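Local coordinates for probable CoA-transferase alpha subunit (Rhodococcus jostii, PDB 6COJ), which is the alpha subunit of a probable coenzyme A transferase-family enzyme, here holding a bound coenzyme A thioester with a spirolactone ring system, at residues 151-156 and 167-173; 81-87 and 109-115; 176-182 and 209-214. The protein carries 1 engineered substitution. All coordinates share one frame; numbering follows the deposited sequence.

Contact 1: residues 151-156 and 167-173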
loop_
_atom_site.group_PDB
_atom_site.type_symbol
_atom_site.label_atom_id
_atom_site.label_comp_id
_atom_site.label_asym_id
_atom_site.label_seq_id
_atom_site.Cartn_x
_atom_site.Cartn_y
_atom_site.Cartn_z
ATOM N N GLU A 151 -16.445 -19.129 8.495
ATOM C CA GLU A 151 -15.064 -18.657 8.531
ATOM C C GLU A 151 -14.940 -17.222 8.025
ATOM O O GLU A 151 -13.934 -16.562 8.307
ATOM C CB GLU A 151 -14.158 -19.594 7.721
ATOM C CG GLU A 151 -12.667 -19.352 7.954
ATOM C CD GLU A 151 -11.750 -20.292 7.193
ATOM O OE1 GLU A 151 -12.182 -21.398 6.791
ATOM O OE2 GLU A 151 -10.576 -19.910 7.010
ATOM N N LEU A 152 -15.929 -16.731 7.274
ATOM C CA LEU A 152 -15.932 -15.368 6.745
ATOM C C LEU A 152 -17.136 -14.647 7.330
ATOM O O LEU A 152 -18.281 -14.979 7.007
ATOM C CB LEU A 152 -15.989 -15.371 5.217
ATOM C CG LEU A 152 -15.806 -14.009 4.541
ATOM C CD1 LEU A 152 -14.407 -13.469 4.804
ATOM C CD2 LEU A 152 -16.066 -14.141 3.054
ATOM N N ARG A 153 -16.874 -13.666 8.187
ATOM C CA ARG A 153 -17.897 -12.886 8.867
ATOM C C ARG A 153 -17.866 -11.444 8.374
ATOM O O ARG A 153 -16.931 -11.010 7.705
ATOM C CB ARG A 153 -17.692 -12.949 10.389
ATOM C CG ARG A 153 -17.840 -14.358 10.950
ATOM C CD ARG A 153 -17.398 -14.470 12.395
ATOM N NE ARG A 153 -17.643 -15.831 12.876
ATOM C CZ ARG A 153 -17.241 -16.317 14.048
ATOM N NH1 ARG A 153 -16.551 -15.563 14.892
ATOM N NH2 ARG A 153 -17.526 -17.572 14.373
ATOM N N THR A 154 -18.912 -10.696 8.717
ATOM C CA THR A 154 -18.972 -9.280 8.387
ATOM C C THR A 154 -18.571 -8.433 9.586
ATOM O O THR A 154 -18.443 -8.914 10.712
ATOM C CB THR A 154 -20.367 -8.873 7.918
ATOM O OG1 THR A 154 -21.321 -9.141 8.956
ATOM C CG2 THR A 154 -20.752 -9.639 6.666
ATOM N N VAL A 155 -18.368 -7.148 9.318
ATOM C CA VAL A 155 -18.107 -6.164 10.360
ATOM C C VAL A 155 -18.880 -4.905 9.999
ATOM O O VAL A 155 -18.907 -4.496 8.834
ATOM C CB VAL A 155 -16.594 -5.885 10.515
ATOM C CG1 VAL A 155 -15.991 -5.379 9.205
ATOM C CG2 VAL A 155 -16.338 -4.895 11.650
ATOM N N THR A 156 -19.534 -4.308 10.989
ATOM C CA THR A 156 -20.308 -3.091 10.777
ATOM C C THR A 156 -19.516 -1.861 11.206
ATOM O O THR A 156 -18.875 -1.855 12.260
ATOM C CB THR A 156 -21.623 -3.180 11.544
ATOM O OG1 THR A 156 -22.372 -4.284 11.032
ATOM C CG2 THR A 156 -22.444 -1.911 11.368
ATOM N N GLU A 167 -22.684 0.966 7.270
ATOM C CA GLU A 167 -22.246 -0.021 6.297
ATOM C C GLU A 167 -21.786 -1.282 7.001
ATOM O O GLU A 167 -21.059 -1.225 7.995
ATOM C CB GLU A 167 -21.055 0.523 5.522
ATOM C CG GLU A 167 -21.378 1.658 4.614
ATOM C CD GLU A 167 -20.286 1.881 3.590
ATOM O OE1 GLU A 167 -20.208 3.008 3.069
ATOM O OE2 GLU A 167 -19.518 0.935 3.311
ATOM N N THR A 168 -22.185 -2.427 6.454
ATOM C CA THR A 168 -21.694 -3.724 6.898
ATOM C C THR A 168 -20.857 -4.312 5.768
ATOM O O THR A 168 -21.338 -4.447 4.638
ATOM C CB THR A 168 -22.852 -4.648 7.267
ATOM O OG1 THR A 168 -23.559 -4.089 8.379
ATOM C CG2 THR A 168 -22.341 -6.007 7.673
ATOM N N LEU A 169 -19.600 -4.610 6.066
ATOM C CA LEU A 169 -18.617 -5.015 5.071
ATOM C C LEU A 169 -18.088 -6.405 5.402
ATOM O O LEU A 169 -18.278 -6.921 6.504
ATOM C CB LEU A 169 -17.462 -4.009 5.047
ATOM C CG LEU A 169 -17.865 -2.586 4.663
ATOM C CD1 LEU A 169 -16.944 -1.565 5.323
ATOM C CD2 LEU A 169 -17.851 -2.463 3.158
ATOM N N ILE A 170 -17.420 -7.030 4.433
ATOM C CA ILE A 170 -16.707 -8.271 4.719
ATOM C C ILE A 170 -15.568 -7.960 5.678
ATOM O O ILE A 170 -14.809 -7.005 5.470
ATOM C CB ILE A 170 -16.149 -8.880 3.424
ATOM C CG1 ILE A 170 -17.266 -9.178 2.418
ATOM C CG2 ILE A 170 -15.314 -10.119 3.727
ATOM C CD1 ILE A 170 -18.235 -10.272 2.858
ATOM N N ALA A 171 -15.438 -8.752 6.735
ATOM C CA ALA A 171 -14.244 -8.705 7.577
ATOM C C ALA A 171 -13.293 -9.757 7.030
ATOM O O ALA A 171 -13.411 -10.945 7.347
ATOM C CB ALA A 171 -14.605 -8.992 9.032
ATOM N N MET A 172 -12.381 -9.355 6.160
ATOM C CA MET A 172 -11.438 -10.326 5.628
ATOM C C MET A 172 -10.469 -10.729 6.728
ATOM O O MET A 172 -9.739 -9.874 7.240
ATOM C CB MET A 172 -10.670 -9.708 4.463
ATOM C CG MET A 172 -9.623 -10.651 3.898
ATOM S SD MET A 172 -10.371 -12.126 3.187
ATOM C CE MET A 172 -8.912 -13.150 3.112
ATOM N N PRO A 173 -10.431 -11.995 7.138
ATOM C CA PRO A 173 -9.484 -12.389 8.185
ATOM C C PRO A 173 -8.053 -12.351 7.670
ATOM O O PRO A 173 -7.784 -12.510 6.472
ATOM C CB PRO A 173 -9.903 -13.829 8.507
ATOM C CG PRO A 173 -10.448 -14.334 7.190
ATOM C CD PRO A 173 -11.194 -13.145 6.621
#
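Thr-156 and Thr-168 show how an antiparallel hairpin can be closed by side chains as well as by backbone. They sit opposite each other as a non-hydrogen-bonded pair, and their OG1 atoms meet at 2.9 Å in a hydroxyl-to-hydroxyl hydrogen bond. Both hydroxyls lie beside their own backbone N (chi1 -62° in Thr-156, -63° in Thr-168), a matched setting that brings the two oxygens together. The methyl of Thr-168 goes to Thr-154, where Thr-168 CG2 presses on Thr-154 CB at 3.5 Å, a tight carbon contact.

Farther along, Leu-152 lies across both Ile-170 and Pro-173 at about a right angle. Its CD1 does the work, touching Ile-170 CG2 at 3.6 Å and Pro-173 CD at 3.7 Å; CG beside the carbonyl carbon (chi1 -172°), together with the next torsion, turns that methyl toward strand 168-173. Val-155 shares a face with Ala-171, its CG1 reaching the alanine CB at 3.9 Å. Between these groups runs the backbone: Val-155 and Leu-169 exchange two bonds, Val-155 N to Leu-169 O (2.8 Å) and a nearly straight Leu-169 N to Val-155 O (2.9 Å), while Ala-171 N donates to Arg-153 O.

Strand 153-156 borders its three-stranded sheet within this chain, and there the second copy of the protein comes in: Val-155 packs on Val-155 of that subunit, whose Tyr-159 hydroxyl bonds Ala-171 O and Arg-153 N. The chemistry is thus divided, with threonine hydroxyls linking the strands on one face and Val-155, Ala-171 and Arg-153 on the other meeting the second subunit.

Contact 2: residues 81-87 and 109-115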
loop_
_atom_site.group_PDB
_atom_site.type_symbol
_atom_site.label_atom_id
_atom_site.label_comp_id
_atom_site.label_asym_id
_atom_site.label_seq_id
_atom_site.Cartn_x
_atom_site.Cartn_y
_atom_site.Cartn_z
ATOM N N VAL A 81 -2.021 -30.983 -1.215
ATOM C CA VAL A 81 -2.882 -29.868 -0.823
ATOM C C VAL A 81 -4.119 -30.416 -0.131
ATOM O O VAL A 81 -4.834 -31.264 -0.685
ATOM C CB VAL A 81 -3.269 -29.007 -2.031
ATOM C CG1 VAL A 81 -4.134 -27.826 -1.588
ATOM C CG2 VAL A 81 -2.021 -28.529 -2.752
ATOM N N THR A 82 -4.365 -29.948 1.088
ATOM C CA THR A 82 -5.590 -30.252 1.815
ATOM C C THR A 82 -6.613 -29.135 1.689
ATOM O O THR A 82 -7.810 -29.400 1.536
ATOM C CB THR A 82 -5.265 -30.468 3.297
ATOM O OG1 THR A 82 -4.406 -31.601 3.431
ATOM C CG2 THR A 82 -6.534 -30.718 4.116
ATOM N N LYS A 83 -6.156 -27.890 1.751
ATOM C CA LYS A 83 -7.029 -26.732 1.748
ATOM C C LYS A 83 -6.329 -25.645 0.949
ATOM O O LYS A 83 -5.101 -25.525 0.996
ATOM C CB LYS A 83 -7.281 -26.274 3.191
ATOM C CG LYS A 83 -8.366 -25.223 3.356
ATOM C CD LYS A 83 -8.668 -25.008 4.830
ATOM C CE LYS A 83 -9.802 -24.006 5.032
ATOM N NZ LYS A 83 -10.041 -23.673 6.471
ATOM N N ALA A 84 -7.104 -24.879 0.191
ATOM C CA ALA A 84 -6.521 -23.852 -0.662
ATOM C C ALA A 84 -7.314 -22.563 -0.546
ATOM O O ALA A 84 -8.542 -22.574 -0.673
ATOM C CB ALA A 84 -6.451 -24.316 -2.126
ATOM N N TYR A 85 -6.597 -21.462 -0.310
ATOM C CA TYR A 85 -7.129 -20.106 -0.316
ATOM C C TYR A 85 -6.571 -19.421 -1.557
ATOM O O TYR A 85 -5.352 -19.293 -1.686
ATOM C CB TYR A 85 -6.623 -19.354 0.917
ATOM C CG TYR A 85 -7.162 -19.829 2.251
ATOM C CD1 TYR A 85 -6.698 -20.997 2.842
ATOM C CD2 TYR A 85 -8.128 -19.093 2.925
ATOM C CE1 TYR A 85 -7.193 -21.428 4.066
ATOM C CE2 TYR A 85 -8.624 -19.512 4.153
ATOM C CZ TYR A 85 -8.149 -20.684 4.714
ATOM O OH TYR A 85 -8.623 -21.124 5.929
ATOM N N TYR A 86 -7.446 -18.966 -2.459
ATOM C CA TYR A 86 -6.947 -18.415 -3.721
ATOM C C TYR A 86 -7.972 -17.459 -4.306
ATOM O O TYR A 86 -9.176 -17.589 -4.057
ATOM C CB TYR A 86 -6.638 -19.534 -4.744
ATOM C CG TYR A 86 -7.833 -20.436 -5.001
ATOM C CD1 TYR A 86 -8.063 -21.557 -4.214
ATOM C CD2 TYR A 86 -8.759 -20.130 -5.993
ATOM C CE1 TYR A 86 -9.169 -22.368 -4.424
ATOM C CE2 TYR A 86 -9.876 -20.924 -6.197
ATOM C CZ TYR A 86 -10.078 -22.026 -5.406
ATOM O OH TYR A 86 -11.178 -22.825 -5.606
ATOM N N GLY A 87 -7.478 -16.519 -5.115
ATOM C CA GLY A 87 -8.336 -15.585 -5.816
ATOM C C GLY A 87 -8.706 -16.092 -7.191
ATOM O O GLY A 87 -9.710 -15.671 -7.772
ATOM N N GLU A 109 -10.908 -33.407 -3.660
ATOM C CA GLU A 109 -9.717 -33.709 -2.881
ATOM C C GLU A 109 -9.225 -32.535 -2.047
ATOM O O GLU A 109 -8.385 -32.736 -1.164
ATOM C CB GLU A 109 -8.604 -34.192 -3.808
ATOM C CG GLU A 109 -8.896 -35.567 -4.384
ATOM C CD GLU A 109 -7.953 -35.956 -5.496
ATOM O OE1 GLU A 109 -7.964 -37.139 -5.897
ATOM O OE2 GLU A 109 -7.207 -35.084 -5.978
ATOM N N ILE A 110 -9.711 -31.326 -2.291
ATOM C CA ILE A 110 -9.258 -30.159 -1.549
ATOM C C ILE A 110 -10.468 -29.379 -1.055
ATOM O O ILE A 110 -11.496 -29.301 -1.740
ATOM C CB ILE A 110 -8.303 -29.266 -2.378
ATOM C CG1 ILE A 110 -8.987 -28.726 -3.631
ATOM C CG2 ILE A 110 -7.040 -30.043 -2.764
ATOM C CD1 ILE A 110 -8.075 -27.772 -4.456
ATOM N N ALA A 111 -10.358 -28.832 0.151
ATOM C CA ALA A 111 -11.344 -27.890 0.657
ATOM C C ALA A 111 -10.902 -26.514 0.192
ATOM O O ALA A 111 -9.726 -26.164 0.331
ATOM C CB ALA A 111 -11.378 -27.930 2.184
ATOM N N VAL A 112 -11.812 -25.747 -0.391
ATOM C CA VAL A 112 -11.440 -24.454 -0.962
ATOM C C VAL A 112 -12.028 -23.307 -0.155
ATOM O O VAL A 112 -13.186 -23.353 0.280
ATOM C CB VAL A 112 -11.737 -24.305 -2.470
ATOM C CG1 VAL A 112 -11.022 -25.399 -3.277
ATOM C CG2 VAL A 112 -13.228 -24.317 -2.743
ATOM N N ARG A 113 -11.205 -22.276 0.041
ATOM C CA ARG A 113 -11.683 -20.970 0.480
ATOM C C ARG A 113 -11.402 -19.985 -0.647
ATOM O O ARG A 113 -10.578 -19.064 -0.526
ATOM C CB ARG A 113 -11.042 -20.567 1.802
ATOM C CG ARG A 113 -11.383 -21.509 2.951
ATOM C CD ARG A 113 -12.888 -21.520 3.286
ATOM N NE ARG A 113 -13.174 -22.448 4.374
ATOM C CZ ARG A 113 -13.513 -23.720 4.199
ATOM N NH1 ARG A 113 -13.642 -24.208 2.971
ATOM N NH2 ARG A 113 -13.736 -24.490 5.254
ATOM N N GLU A 114 -12.084 -20.215 -1.763
ATOM C CA GLU A 114 -12.008 -19.352 -2.926
ATOM C C GLU A 114 -12.530 -17.969 -2.554
ATOM O O GLU A 114 -13.475 -17.834 -1.768
ATOM C CB GLU A 114 -12.864 -19.987 -4.028
ATOM C CG GLU A 114 -12.841 -19.259 -5.352
ATOM C CD GLU A 114 -13.477 -20.072 -6.458
ATOM O OE1 GLU A 114 -13.182 -21.277 -6.551
ATOM O OE2 GLU A 114 -14.284 -19.508 -7.225
ATOM N N MET A 115 -11.898 -16.935 -3.100
ATOM C CA MET A 115 -12.254 -15.579 -2.708
ATOM C C MET A 115 -11.996 -14.629 -3.863
ATOM O O MET A 115 -11.288 -14.958 -4.817
ATOM C CB MET A 115 -11.467 -15.144 -1.467
ATOM C CG MET A 115 -9.980 -14.942 -1.721
ATOM S SD MET A 115 -9.057 -14.604 -0.202
ATOM C CE MET A 115 -8.376 -16.233 0.140
HETATM O O HOH W 1 -6.010 -33.705 -0.491
#
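Val-81 precedes the paired strand, its CG1 resting on Ile-110 CG2 at 3.8 Å; a water donates to its carbonyl oxygen and to that of Glu-109. Thr-82 O then accepts Ala-111 N. Lys-83 runs fully extended and lays CE over the guanidinium face of Arg-113; Glu-151 OE1 forms salt bridges with both cations. Ala-84 continues the backbone pairing, N to Ala-111 O and O from Arg-113 N (2.8 Å).

Tyr-85 points the same way as Arg-113, whose CB sits over one ring face, 3.8 Å from the centroid, with Met-115 CE at the ring's edge. The Tyr-85 hydroxyl accepts from Lys-83 NZ and is also bonded to Glu-151 OE2. Tyr-86, on the other face, has CG between its backbone N and carbonyl carbon (chi1 56°), which folds the ring over Glu-114 CA and lets OH donate to the anti lone pair of Glu-114 OE1 at 2.7 Å. Gly-87 leads to Phe-88, which lines the pocket of the bound CoA thioester.

At this border of the seven-stranded Rossmann-like sheet, one face gathers Lys-83, Arg-113 and the Tyr-85 hydroxyl round Glu-151, whose charge probably balances the two cations; the other ties a phenol to Glu-114, whose OE2 is hydrogen-bonded by a polar side chain of another protein's chain.

Contact 3: residues 176-182 and 209-214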
loop_
_atom_site.group_PDB
_atom_site.type_symbol
_atom_site.label_atom_id
_atom_site.label_comp_id
_atom_site.label_asym_id
_atom_site.label_seq_id
_atom_site.Cartn_x
_atom_site.Cartn_y
_atom_site.Cartn_z
ATOM N N ASN A 176 -2.562 -15.327 7.821
ATOM C CA ASN A 176 -1.284 -15.617 8.453
ATOM C C ASN A 176 -0.711 -16.905 7.883
ATOM O O ASN A 176 -1.424 -17.893 7.701
ATOM C CB ASN A 176 -1.471 -15.770 9.960
ATOM C CG ASN A 176 -2.196 -14.591 10.567
ATOM O OD1 ASN A 176 -1.623 -13.518 10.716
ATOM N ND2 ASN A 176 -3.466 -14.781 10.909
ATOM N N LEU A 177 0.587 -16.904 7.615
ATOM C CA LEU A 177 1.245 -18.028 6.968
ATOM C C LEU A 177 2.352 -18.592 7.846
ATOM O O LEU A 177 3.111 -17.841 8.468
ATOM C CB LEU A 177 1.882 -17.571 5.656
ATOM C CG LEU A 177 1.006 -16.717 4.733
ATOM C CD1 LEU A 177 1.829 -16.151 3.577
ATOM C CD2 LEU A 177 -0.168 -17.532 4.215
ATOM N N ASP A 178 2.470 -19.924 7.863
ATOM C CA ASP A 178 3.648 -20.519 8.482
ATOM C C ASP A 178 4.883 -20.241 7.645
ATOM O O ASP A 178 5.972 -20.033 8.191
ATOM C CB ASP A 178 3.453 -22.022 8.671
ATOM C CG ASP A 178 2.322 -22.333 9.623
ATOM O OD1 ASP A 178 2.313 -21.767 10.738
ATOM O OD2 ASP A 178 1.432 -23.115 9.244
ATOM N N ALA A 179 4.739 -20.245 6.320
ATOM C CA ALA A 179 5.885 -20.028 5.450
ATOM C C ALA A 179 5.441 -19.330 4.176
ATOM O O ALA A 179 4.274 -19.396 3.777
ATOM C CB ALA A 179 6.594 -21.347 5.117
ATOM N N ALA A 180 6.391 -18.636 3.552
ATOM C CA ALA A 180 6.201 -18.056 2.228
ATOM C C ALA A 180 7.337 -18.510 1.328
ATOM O O ALA A 180 8.494 -18.589 1.761
ATOM C CB ALA A 180 6.187 -16.516 2.273
ATOM N N LEU A 181 6.995 -18.817 0.077
ATOM C CA LEU A 181 7.955 -19.163 -0.971
ATOM C C LEU A 181 7.764 -18.156 -2.096
ATOM O O LEU A 181 6.664 -18.039 -2.645
ATOM C CB LEU A 181 7.697 -20.579 -1.502
ATOM C CG LEU A 181 7.601 -21.700 -0.469
ATOM C CD1 LEU A 181 7.187 -22.996 -1.156
ATOM C CD2 LEU A 181 8.918 -21.871 0.258
ATOM N N VAL A 182 8.819 -17.402 -2.421
ATOM C CA VAL A 182 8.753 -16.396 -3.477
ATOM C C VAL A 182 10.022 -16.488 -4.314
ATOM O O VAL A 182 11.063 -16.950 -3.845
ATOM C CB VAL A 182 8.565 -14.956 -2.928
ATOM C CG1 VAL A 182 7.279 -14.847 -2.086
ATOM C CG2 VAL A 182 9.779 -14.520 -2.107
ATOM N N ALA A 209 3.587 -11.583 5.686
ATOM C CA ALA A 209 2.511 -12.328 6.332
ATOM C C ALA A 209 2.967 -13.652 6.938
ATOM O O ALA A 209 2.151 -14.334 7.565
ATOM C CB ALA A 209 1.394 -12.608 5.319
ATOM N N ALA A 210 4.238 -14.026 6.774
ATOM C CA ALA A 210 4.701 -15.370 7.079
ATOM C C ALA A 210 5.705 -15.384 8.225
ATOM O O ALA A 210 6.399 -14.401 8.495
ATOM C CB ALA A 210 5.347 -16.017 5.847
ATOM N N GLU A 211 5.816 -16.556 8.855
ATOM C CA GLU A 211 6.814 -16.783 9.897
ATOM C C GLU A 211 8.182 -17.124 9.311
ATOM O O GLU A 211 9.196 -16.542 9.710
ATOM C CB GLU A 211 6.342 -17.918 10.796
ATOM C CG GLU A 211 7.260 -18.246 11.953
ATOM C CD GLU A 211 7.258 -17.178 13.027
ATOM O OE1 GLU A 211 8.226 -17.134 13.818
ATOM O OE2 GLU A 211 6.285 -16.390 13.074
ATOM N N LYS A 212 8.231 -18.070 8.372
ATOM C CA LYS A 212 9.470 -18.493 7.721
ATOM C C LYS A 212 9.407 -18.111 6.249
ATOM O O LYS A 212 8.434 -18.434 5.566
ATOM C CB LYS A 212 9.644 -20.012 7.812
ATOM C CG LYS A 212 9.679 -20.591 9.208
ATOM C CD LYS A 212 9.721 -22.120 9.125
ATOM C CE LYS A 212 9.335 -22.786 10.434
ATOM N NZ LYS A 212 10.230 -22.378 11.550
ATOM N N ARG A 213 10.436 -17.425 5.754
ATOM C CA ARG A 213 10.378 -16.808 4.436
ATOM C C ARG A 213 11.564 -17.267 3.603
ATOM O O ARG A 213 12.718 -17.050 3.986
ATOM C CB ARG A 213 10.395 -15.285 4.572
ATOM C CG ARG A 213 9.075 -14.677 5.040
ATOM C CD ARG A 213 8.858 -14.788 6.540
ATOM N NE ARG A 213 9.938 -14.165 7.306
ATOM C CZ ARG A 213 9.977 -12.872 7.615
ATOM N NH1 ARG A 213 9.003 -12.068 7.218
ATOM N NH2 ARG A 213 10.985 -12.395 8.326
ATOM N N PHE A 214 11.283 -17.881 2.457
ATOM C CA PHE A 214 12.327 -18.359 1.560
ATOM C C PHE A 214 12.173 -17.679 0.212
ATOM O O PHE A 214 11.090 -17.714 -0.383
ATOM C CB PHE A 214 12.272 -19.883 1.451
ATOM C CG PHE A 214 12.454 -20.542 2.772
ATOM C CD1 PHE A 214 13.706 -20.609 3.349
ATOM C CD2 PHE A 214 11.350 -20.967 3.498
ATOM C CE1 PHE A 214 13.870 -21.155 4.596
ATOM C CE2 PHE A 214 11.508 -21.524 4.749
ATOM C CZ PHE A 214 12.772 -21.614 5.299
HETATM O O HOH W 2 1.111 -13.881 10.184
#
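Backbone hydrogen bonds carry most of the join between residues 176-182 and 209-214, two neighbouring parallel segments of the Rossmann-like sheet linked by a crossover connection that includes helix 203-208 and two short strands. The pairing begins with Leu-177 N to Ala-209 O and Glu-211 N to Leu-177 O. At the corner that follows, its rhythm changes, for Asp-178 O, the very next carbonyl, takes Lys-212 N at 3.0 Å. Regular spacing then resumes: Ala-180 N donates to Lys-212 O (2.9 Å), Phe-214 N to Ala-180 O (3.0 Å), and Val-182 N to Phe-214 O (3.1 Å), each close to the direction of its carbonyl bond.

On the face of Leu-177 the apolar contacts centre on alanine methyls. Ala-210 CB touches both Leu-177 CB at 3.8 Å and Ala-180 CB at 3.7 Å. With CG beside the backbone N (chi1 -47°), Leu-177 sets CD1 against Ala-209 CB at 4.0 Å. An alanine in place of Leu-177 would keep the CB contact, but the loss of CD1 would probably open a gap beside Ala-209 CB and toward Leu-124 of helix 117-128. On the other face Leu-181 CD2 meets Phe-214 CB.

The polar ends find partners outside the two segments: Asp-178 OD2 accepts Thr-35 N, and Arg-213 is held by Cys-207 O, Met-240 O and a salt bridge to Asp-243. Cohesion here thus comes from six backbone hydrogen bonds, with small apolar contacts filling in on the faces, while the ionic side chains tie the pair to the chain around it.

Overall arrangement
Contacts 2 and 3 are buried parts of one parallel sheet, their centres about 17 Å apart without touching: contact 2 includes its border strand 111-114, whereas contact 3 lies farther in, with strand 35-38 on one side and strand 244-247 on the other. Contact 1 is the peripheral one, an antiparallel hairpin only partly buried, and leans on a second subunit. Its strand 168-173 leads in sequence to strand 177-184 of contact 3, yet its spatial link is with contact 2, through Glu-151 to Tyr-85 and Arg-113 and through Met-172 packing on Met-115. Backbone hydrogen bonds serve all three; contact 3 adds mostly alanine methyls, contact 2 a charged cluster and two tyrosines, contact 1 a threonine pair.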